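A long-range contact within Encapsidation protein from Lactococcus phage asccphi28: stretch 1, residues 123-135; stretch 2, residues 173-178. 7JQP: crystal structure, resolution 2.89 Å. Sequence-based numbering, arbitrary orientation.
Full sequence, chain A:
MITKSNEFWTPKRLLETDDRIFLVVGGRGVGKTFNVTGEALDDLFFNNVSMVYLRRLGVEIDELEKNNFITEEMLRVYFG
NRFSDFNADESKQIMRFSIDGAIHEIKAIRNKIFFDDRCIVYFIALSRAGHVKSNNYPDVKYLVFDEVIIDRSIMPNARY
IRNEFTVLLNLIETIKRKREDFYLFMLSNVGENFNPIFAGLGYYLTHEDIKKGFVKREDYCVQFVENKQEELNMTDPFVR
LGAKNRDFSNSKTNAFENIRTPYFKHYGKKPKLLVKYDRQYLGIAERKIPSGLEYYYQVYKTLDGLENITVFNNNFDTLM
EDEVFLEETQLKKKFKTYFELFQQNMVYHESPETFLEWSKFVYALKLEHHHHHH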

ATOM      1  N   PHE A 123      -7.376  -6.180 -19.861  1.00 36.02           N
ATOM      2  CA  PHE A 123      -6.061  -5.777 -19.380  1.00 26.54           C
ATOM      3  C   PHE A 123      -5.537  -6.845 -18.431  1.00 35.45           C
ATOM      4  O   PHE A 123      -6.206  -7.201 -17.456  1.00 38.68           O
ATOM      5  CB  PHE A 123      -6.139  -4.408 -18.702  1.00 37.32           C
ATOM      6  CG  PHE A 123      -6.512  -3.294 -19.648  1.00 38.99           C
ATOM      7  CD1 PHE A 123      -5.544  -2.653 -20.404  1.00 36.01           C
ATOM      8  CD2 PHE A 123      -7.834  -2.905 -19.796  1.00 33.06           C
ATOM      9  CE1 PHE A 123      -5.886  -1.638 -21.280  1.00 30.89           C
ATOM     10  CE2 PHE A 123      -8.179  -1.891 -20.670  1.00 24.57           C
ATOM     11  CZ  PHE A 123      -7.204  -1.258 -21.415  1.00 27.75           C
ATOM     12  N   ILE A 124      -4.347  -7.365 -18.739  1.00 29.50           N
ATOM     13  CA  ILE A 124      -3.728  -8.454 -17.997  1.00 36.17           C
ATOM     14  C   ILE A 124      -2.263  -8.135 -17.756  1.00 27.60           C
ATOM     15  O   ILE A 124      -1.596  -7.509 -18.583  1.00 31.40           O
ATOM     16  CB  ILE A 124      -3.816  -9.795 -18.758  1.00 41.03           C
ATOM     17  CG1 ILE A 124      -5.235 -10.084 -19.213  1.00 29.33           C
ATOM     18  CG2 ILE A 124      -3.221 -10.935 -17.932  1.00 38.95           C
ATOM     19  CD1 ILE A 124      -5.281 -11.244 -20.155  1.00 38.65           C
ATOM     20  N   ALA A 125      -1.748  -8.638 -16.641  1.00 27.37           N
ATOM     21  CA  ALA A 125      -0.353  -8.464 -16.270  1.00 26.24           C
ATOM     22  C   ALA A 125       0.321  -9.826 -16.246  1.00 31.56           C
ATOM     23  O   ALA A 125      -0.198 -10.773 -15.645  1.00 32.94           O
ATOM     24  CB  ALA A 125      -0.234  -7.782 -14.905  1.00 30.17           C
ATOM     25  N   LEU A 126       1.469  -9.924 -16.915  1.00 29.99           N
ATOM     26  CA  LEU A 126       2.179 -11.195 -16.981  1.00 29.18           C
ATOM     27  C   LEU A 126       2.547 -11.689 -15.590  1.00 36.14           C
ATOM     28  O   LEU A 126       2.602 -12.901 -15.358  1.00 43.58           O
ATOM     29  CB  LEU A 126       3.419 -11.031 -17.854  1.00 26.07           C
ATOM     30  CG  LEU A 126       3.993 -12.263 -18.547  1.00 29.61           C
ATOM     31  CD1 LEU A 126       2.934 -13.099 -19.231  1.00 26.32           C
ATOM     32  CD2 LEU A 126       5.048 -11.797 -19.555  1.00 30.01           C
ATOM     33  N   SER A 127       2.785 -10.770 -14.650  1.00 26.11           N
ATOM     34  CA  SER A 127       3.072 -11.175 -13.278  1.00 30.93           C
ATOM     35  C   SER A 127       1.905 -11.950 -12.682  1.00 35.60           C
ATOM     36  O   SER A 127       2.107 -12.909 -11.927  1.00 72.45           O
ATOM     37  CB  SER A 127       3.377  -9.946 -12.424  1.00 43.78           C
ATOM     38  OG  SER A 127       3.760  -8.851 -13.235  1.00 57.28           O
ATOM     39  N   ARG A 128       0.679 -11.548 -13.004  1.00 29.29           N
ATOM     40  CA  ARG A 128      -0.521 -12.193 -12.494  1.00 31.68           C
ATOM     41  C   ARG A 128      -1.063 -13.248 -13.449  1.00 42.45           C
ATOM     42  O   ARG A 128      -2.120 -13.829 -13.179  1.00 44.74           O
ATOM     43  CB  ARG A 128      -1.600 -11.131 -12.235  1.00 35.62           C
ATOM     44  CG  ARG A 128      -1.071  -9.867 -11.560  1.00 41.21           C
ATOM     45  CD  ARG A 128      -2.084  -8.722 -11.598  1.00 35.10           C
ATOM     46  NE  ARG A 128      -1.600  -7.549 -10.869  1.00 44.81           N
ATOM     47  CZ  ARG A 128      -2.134  -6.333 -10.954  1.00 58.22           C
ATOM     48  NH1 ARG A 128      -3.177  -6.113 -11.744  1.00 55.39           N
ATOM     49  NH2 ARG A 128      -1.623  -5.332 -10.249  1.00 54.69           N
ATOM     50  N   ALA A 129      -0.355 -13.512 -14.551  1.00 46.48           N
ATOM     51  CA  ALA A 129      -0.842 -14.448 -15.558  1.00 47.08           C
ATOM     52  C   ALA A 129      -0.901 -15.880 -15.036  1.00 46.39           C
ATOM     53  O   ALA A 129      -1.792 -16.647 -15.419  1.00 63.18           O
ATOM     54  CB  ALA A 129       0.049 -14.373 -16.802  1.00 47.70           C
ATOM     55  N   GLY A 130       0.054 -16.269 -14.190  1.00 41.59           N
ATOM     56  CA  GLY A 130       0.120 -17.657 -13.753  1.00 53.47           C
ATOM     57  C   GLY A 130      -1.146 -18.149 -13.078  1.00 58.73           C
ATOM     58  O   GLY A 130      -1.603 -19.266 -13.335  1.00 75.61           O
ATOM     59  N   HIS A 131      -1.723 -17.334 -12.196  1.00 62.54           N
ATOM     60  CA  HIS A 131      -2.921 -17.771 -11.492  1.00 71.59           C
ATOM     61  C   HIS A 131      -4.159 -17.806 -12.383  1.00 85.43           C
ATOM     62  O   HIS A 131      -5.129 -18.492 -12.041  1.00 87.40           O
ATOM     63  CB  HIS A 131      -3.201 -16.910 -10.256  1.00 83.65           C
ATOM     64  CG  HIS A 131      -2.100 -16.932  -9.241  1.00 89.35           C
ATOM     65  ND1 HIS A 131      -1.841 -18.046  -8.472  1.00103.03           N
ATOM     66  CD2 HIS A 131      -1.231 -15.978  -8.828  1.00 76.88           C
ATOM     67  CE1 HIS A 131      -0.840 -17.789  -7.650  1.00 97.61           C
ATOM     68  NE2 HIS A 131      -0.451 -16.541  -7.846  1.00102.57           N
ATOM     69  N   VAL A 132      -4.153 -17.109 -13.517  1.00 89.22           N
ATOM     70  CA  VAL A 132      -5.332 -17.079 -14.376  1.00 88.64           C
ATOM     71  C   VAL A 132      -5.216 -18.162 -15.440  1.00 87.83           C
ATOM     72  O   VAL A 132      -5.725 -18.005 -16.556  1.00 90.21           O
ATOM     73  CB  VAL A 132      -5.533 -15.700 -15.035  1.00 93.76           C
ATOM     74  CG1 VAL A 132      -5.532 -14.598 -13.996  1.00 95.69           C
ATOM     75  CG2 VAL A 132      -4.441 -15.451 -16.076  1.00 94.47           C
ATOM     76  N   LYS A 133      -4.619 -19.300 -15.086  1.00 83.92           N
ATOM     77  CA  LYS A 133      -4.463 -20.351 -16.081  1.00 77.32           C
ATOM     78  C   LYS A 133      -5.806 -20.997 -16.386  1.00 65.46           C
ATOM     79  O   LYS A 133      -6.002 -21.536 -17.481  1.00 68.53           O
ATOM     80  CB  LYS A 133      -3.484 -21.417 -15.582  1.00 81.54           C
ATOM     81  CG  LYS A 133      -2.029 -20.986 -15.575  1.00 76.39           C
ATOM     82  N   SER A 134      -6.752 -20.903 -15.454  1.00 65.73           N
ATOM     83  CA  SER A 134      -8.090 -21.436 -15.644  1.00 64.19           C
ATOM     84  C   SER A 134      -9.075 -20.406 -16.183  1.00 65.91           C
ATOM     85  O   SER A 134     -10.219 -20.768 -16.482  1.00 48.86           O
ATOM     86  CB  SER A 134      -8.616 -21.992 -14.314  1.00 65.81           C
ATOM     87  OG  SER A 134      -7.740 -22.979 -13.796  1.00 73.03           O
ATOM     88  N   ASN A 135      -8.666 -19.148 -16.327  1.00 76.91           N
ATOM     89  CA  ASN A 135      -9.588 -18.113 -16.779  1.00 67.31           C
ATOM     90  C   ASN A 135     -10.063 -18.396 -18.201  1.00 54.54           C
ATOM     91  O   ASN A 135      -9.379 -19.049 -18.994  1.00 46.34           O
ATOM     92  CB  ASN A 135      -8.922 -16.736 -16.707  1.00 55.80           C
ATOM     93  CG  ASN A 135      -8.984 -16.134 -15.315  1.00 45.64           C
ATOM     94  OD1 ASN A 135      -9.341 -16.812 -14.354  1.00 51.31           O
ATOM     95  ND2 ASN A 135      -8.635 -14.858 -15.202  1.00 52.41           N
ATOM     96  N   GLU A 173      -1.931 -19.894 -24.654  1.00 34.70           N
ATOM     97  CA  GLU A 173      -2.813 -21.054 -24.685  1.00 40.41           C
ATOM     98  C   GLU A 173      -4.129 -20.755 -23.978  1.00 33.90           C
ATOM     99  O   GLU A 173      -5.204 -21.129 -24.462  1.00 47.35           O
ATOM    100  CB  GLU A 173      -2.123 -22.249 -24.027  1.00 52.35           C
ATOM    101  CG  GLU A 173      -2.742 -23.593 -24.363  1.00 63.42           C
ATOM    102  CD  GLU A 173      -2.342 -24.678 -23.382  1.00 87.45           C
ATOM    103  OE1 GLU A 173      -1.808 -24.338 -22.304  1.00 86.73           O
ATOM    104  OE2 GLU A 173      -2.568 -25.870 -23.680  1.00104.90           O
ATOM    105  N   THR A 174      -4.065 -20.080 -22.828  1.00 37.73           N
ATOM    106  CA  THR A 174      -5.280 -19.761 -22.087  1.00 39.76           C
ATOM    107  C   THR A 174      -6.154 -18.785 -22.867  1.00 41.58           C
ATOM    108  O   THR A 174      -7.374 -18.966 -22.963  1.00 54.37           O
ATOM    109  CB  THR A 174      -4.924 -19.177 -20.718  1.00 32.57           C
ATOM    110  OG1 THR A 174      -4.057 -20.077 -20.018  1.00 46.53           O
ATOM    111  CG2 THR A 174      -6.179 -18.939 -19.895  1.00 52.25           C
ATOM    112  N   ILE A 175      -5.542 -17.738 -23.427  1.00 38.31           N
ATOM    113  CA  ILE A 175      -6.306 -16.744 -24.171  1.00 30.53           C
ATOM    114  C   ILE A 175      -6.795 -17.316 -25.493  1.00 28.62           C
ATOM    115  O   ILE A 175      -7.891 -16.976 -25.956  1.00 31.59           O
ATOM    116  CB  ILE A 175      -5.446 -15.480 -24.388  1.00 38.54           C
ATOM    117  CG1 ILE A 175      -5.106 -14.836 -23.039  1.00 42.66           C
ATOM    118  CG2 ILE A 175      -6.151 -14.509 -25.326  1.00 30.79           C
ATOM    119  CD1 ILE A 175      -4.379 -13.505 -23.140  1.00 33.94           C
ATOM    120  N   LYS A 176      -6.013 -18.195 -26.108  1.00 44.58           N
ATOM    121  CA  LYS A 176      -6.300 -18.757 -27.422  1.00 42.53           C
ATOM    122  C   LYS A 176      -6.530 -20.254 -27.273  1.00 59.84           C
ATOM    123  O   LYS A 176      -5.603 -21.001 -26.942  1.00 76.55           O
ATOM    124  CB  LYS A 176      -5.140 -18.461 -28.370  1.00 31.33           C
ATOM    125  CG  LYS A 176      -5.297 -18.972 -29.785  1.00 47.92           C
ATOM    126  CD  LYS A 176      -3.926 -19.004 -30.456  1.00 45.20           C
ATOM    127  CE  LYS A 176      -3.963 -19.693 -31.807  1.00 44.55           C
ATOM    128  NZ  LYS A 176      -4.350 -21.126 -31.672  1.00 44.51           N
ATOM    129  N   ARG A 177      -7.759 -20.695 -27.531  1.00 51.32           N
ATOM    130  CA  ARG A 177      -8.123 -22.104 -27.417  1.00 56.13           C
ATOM    131  C   ARG A 177      -8.799 -22.547 -28.705  1.00 79.45           C
ATOM    132  O   ARG A 177      -9.913 -22.108 -29.011  1.00 79.98           O
ATOM    133  CB  ARG A 177      -9.038 -22.337 -26.214  1.00 70.89           C
ATOM    134  CG  ARG A 177      -8.331 -22.213 -24.878  1.00 63.82           C
ATOM    135  CD  ARG A 177      -9.310 -22.243 -23.715  1.00 76.39           C
ATOM    136  NE  ARG A 177      -8.630 -22.504 -22.449  1.00 82.54           N
ATOM    137  CZ  ARG A 177      -9.109 -22.176 -21.253  1.00 82.71           C
ATOM    138  NH1 ARG A 177     -10.277 -21.555 -21.145  1.00 76.44           N
ATOM    139  NH2 ARG A 177      -8.411 -22.461 -20.162  1.00 80.87           N
ATOM    140  N   LYS A 178      -8.125 -23.417 -29.456  1.00 80.70           N
ATOM    141  CA  LYS A 178      -8.677 -23.975 -30.689  1.00 85.61           C
ATOM    142  C   LYS A 178      -9.137 -22.877 -31.643  1.00 78.02           C
ATOM    143  O   LYS A 178     -10.122 -23.038 -32.368  1.00 93.07           O
ATOM    144  CB  LYS A 178      -9.830 -24.936 -30.386  1.00 77.83           C
TER

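The most unusual feature of this contact is that from V132 to N135 the first stretch meets the second through backbone carbonyl oxygens. The side chains of this segment stay farther off. No clear hydrogen bond joins the two stretches. The contact is small, with 226 Å² buried over both sides, and it links residues at least 39 positions apart in the chain.

T174 is the centre of the contact. It lies in the last part of a helix, and its CA-to-CB bond points toward the first stretch. It has the largest covered area of any residue here, 59 Å². Its methyl group sits among carbonyl oxygens: T174 CG2 is 3.5 Å from V132 O and 3.3 Å from N135 O. These are packing distances between a methyl carbon and an oxygen. T174 OG1 lies 3.5 Å from K133 O, but the hydroxyl finds its hydrogen bond elsewhere in the structure. The chi1 of T174 is in the m well, at -55°.

The backbones come closest at the same place. K133 CA and T174 CA are 6.1 Å apart. K133 and S134 both direct their CA-to-CB bonds away from the second stretch; the carbonyl of K133 is turned toward it. The side chain of K133 is modelled only as far as CG, so nothing can be said about its amino group.

The turn that presents these oxygens is held by local bonds. V132 N donates to A129 O at 3.1 Å. N135 N donates to V132 O at 3.2 Å. V132 O therefore accepts a bond within its own stretch while also packing against the T174 methyl. V132 itself is poorly ordered, so its details deserve some caution.

R177, an exposed residue, also contacts the carbonyl segment. It follows the helix, in an extended backbone conformation, and its CA-to-CB bond points toward the first stretch. Its chi2 and chi3 are both t, so the side chain reaches out to the carbonyl groups. R177 NH1 is 3.4 Å from N135 O, and the geometry leaves open whether this is a hydrogen bond. R177 NH2 is 3.7 Å from K133 O and 4.4 Å from S134 O. S134 O lies at the edge of the guanidinium, near its plane. The other two oxygens approach obliquely. A positive group near several carbonyl oxygens is electrostatically reasonable, even at these longer distances.

A separate apolar contact lies at the strand. I124 points its CA-to-CB bond toward the second stretch, and I124 CD1 meets I175 CD1 at 3.9 Å. I175 starts sideways, but the end of its side chain comes nearer. Both residues have chi1 in m and chi2 in t, and both are buried. The two methyl ends meet at van der Waals distance. F123 and A125, the strand neighbours of I124, are out of reach of the second stretch.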